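Local coordinates for ABC-type phosphate transport system, periplasmic component (Lactobacillus brevis, PDB 4ECF), which probably serves as the solute-binding component of an ABC importer, capturing phosphate for transport across the cytoplasmic membrane, at residues 161-166 and 180-185. Residues are numbered along the deposited sequence; the frame is centred on the assembly and turned at random.
Sequences SIVATT and KTVQAL. With EDO (1,2-ethanediol), chain K.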
# COMPACT_ATOMS: atom_id res chain seq x y z
N SER A 161 -1.40 -5.37 13.81
CA SER A 161 -1.70 -5.78 15.19
C SER A 161 -1.44 -7.25 15.46
O SER A 161 -0.95 -7.61 16.55
CB SER A 161 -3.14 -5.43 15.60
OG SER A 161 -4.05 -5.87 14.63
N ILE A 162 -1.72 -8.11 14.48
CA ILE A 162 -1.50 -9.54 14.63
C ILE A 162 0.01 -9.83 14.63
O ILE A 162 0.50 -10.65 15.42
CB ILE A 162 -2.21 -10.35 13.52
CG1 ILE A 162 -3.73 -10.28 13.70
CG2 ILE A 162 -1.72 -11.79 13.50
CD1 ILE A 162 -4.24 -11.06 14.89
N VAL A 163 0.76 -9.14 13.78
CA VAL A 163 2.23 -9.34 13.78
C VAL A 163 2.81 -8.93 15.13
O VAL A 163 3.65 -9.64 15.68
CB VAL A 163 2.92 -8.60 12.59
CG1 VAL A 163 4.45 -8.50 12.78
CG2 VAL A 163 2.59 -9.33 11.29
N ALA A 164 2.33 -7.81 15.67
CA ALA A 164 2.83 -7.30 16.94
C ALA A 164 2.71 -8.29 18.08
O ALA A 164 3.63 -8.41 18.89
CB ALA A 164 2.13 -5.98 17.30
N THR A 165 1.59 -9.01 18.13
CA THR A 165 1.29 -9.89 19.25
C THR A 165 1.53 -11.36 19.02
O THR A 165 1.34 -12.15 19.94
CB THR A 165 -0.20 -9.70 19.64
OG1 THR A 165 -1.05 -10.11 18.56
CG2 THR A 165 -0.45 -8.23 19.98
N THR A 166 1.96 -11.74 17.81
CA THR A 166 2.09 -13.15 17.47
C THR A 166 3.55 -13.58 17.36
O THR A 166 4.26 -13.17 16.41
CB THR A 166 1.39 -13.50 16.15
OG1 THR A 166 0.01 -13.13 16.23
CG2 THR A 166 1.52 -15.00 15.83
N LYS A 180 6.29 1.34 16.58
CA LYS A 180 7.11 0.69 17.60
C LYS A 180 6.66 -0.71 18.00
O LYS A 180 7.41 -1.44 18.65
CB LYS A 180 7.15 1.55 18.88
CG LYS A 180 7.95 2.84 18.76
CD LYS A 180 8.05 3.58 20.09
CE LYS A 180 6.73 4.21 20.51
NZ LYS A 180 6.30 5.29 19.58
N THR A 181 5.43 -1.10 17.64
CA THR A 181 4.94 -2.43 17.99
C THR A 181 5.48 -3.55 17.09
O THR A 181 5.37 -4.72 17.43
CB THR A 181 3.39 -2.49 17.98
OG1 THR A 181 2.93 -2.29 16.64
CG2 THR A 181 2.78 -1.40 18.90
N VAL A 182 6.04 -3.17 15.94
CA VAL A 182 6.61 -4.14 14.98
C VAL A 182 7.98 -3.69 14.47
O VAL A 182 8.40 -2.54 14.70
CB VAL A 182 5.65 -4.36 13.79
CG1 VAL A 182 4.31 -4.94 14.27
CG2 VAL A 182 5.42 -3.07 13.01
N GLN A 183 8.68 -4.60 13.78
CA GLN A 183 10.01 -4.35 13.25
C GLN A 183 9.98 -4.46 11.74
O GLN A 183 9.68 -5.54 11.22
CB GLN A 183 11.02 -5.33 13.87
CG GLN A 183 12.38 -5.41 13.17
CD GLN A 183 13.28 -4.25 13.53
OE1 GLN A 183 13.70 -4.14 14.67
NE2 GLN A 183 13.58 -3.37 12.55
N ALA A 184 10.26 -3.37 11.02
CA ALA A 184 10.46 -3.41 9.56
C ALA A 184 11.78 -4.07 9.26
O ALA A 184 12.79 -3.79 9.89
CB ALA A 184 10.46 -2.01 8.93
N LEU A 185 11.79 -4.94 8.26
CA LEU A 185 13.02 -5.52 7.79
C LEU A 185 13.67 -4.76 6.66
O LEU A 185 12.99 -4.33 5.70
CB LEU A 185 12.77 -6.96 7.29
CG LEU A 185 12.27 -7.98 8.28
CD1 LEU A 185 12.06 -9.34 7.64
CD2 LEU A 185 13.14 -8.11 9.53
C1 EDO K . 5.32 -12.26 21.67
O1 EDO K . 6.54 -12.33 20.92
C2 EDO K . 5.07 -10.85 22.16
O2 EDO K . 5.14 -9.94 21.06
O HOH W 1 6.28 -7.32 18.14
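The end of helix 156-165, where A164 and V163 meet T181 and V182, packs on the chain entering strand 183-187. A small residue lets the backbones come close here: the CA atoms of A164 and V182 are 5.3 Å apart. The methyl of A164 lies against the carbonyl oxygen and CB of T181 and against one branch of V182, CG1. A164 CB is 3.5 Å from T181 O. V182 CG1 is turned anti to the carbonyl carbon of its own residue (chi1 -61°), which carries V182 CG1 to the helix backbone, 3.8 Å from A164 N. There V182 CG1 also meets V163 CG1 at 3.9 Å, the two valine side chains crossing at about a right angle. V163 continues the apolar layer inward onto the sheet, touching I86 of strand 73-87, the antiparallel partner of strand 183-187, and S171 of strand 169-174; helices laid on a central sheet in this way build the alpha/beta lobes of the periplasmic binding-protein superfamily, to which PstS belongs. T181 stands at the exposed margin and directs its hydroxyl to N179. The polar link is indirect: one water donates to A164 O (3.0 Å) and to T181 O (2.8 Å), bridging two backbone carbonyls that could not bond to each other. A 1,2-ethanediol, probably from the crystallisation liquor, donates a weak hydrogen bond from O2 to A164 O and is also hydrogen-bonded to N88. Just beyond, T166 leaves the helical conformation, and T166 OG1 donates back to I162 O, 2.7 Å away, one turn earlier.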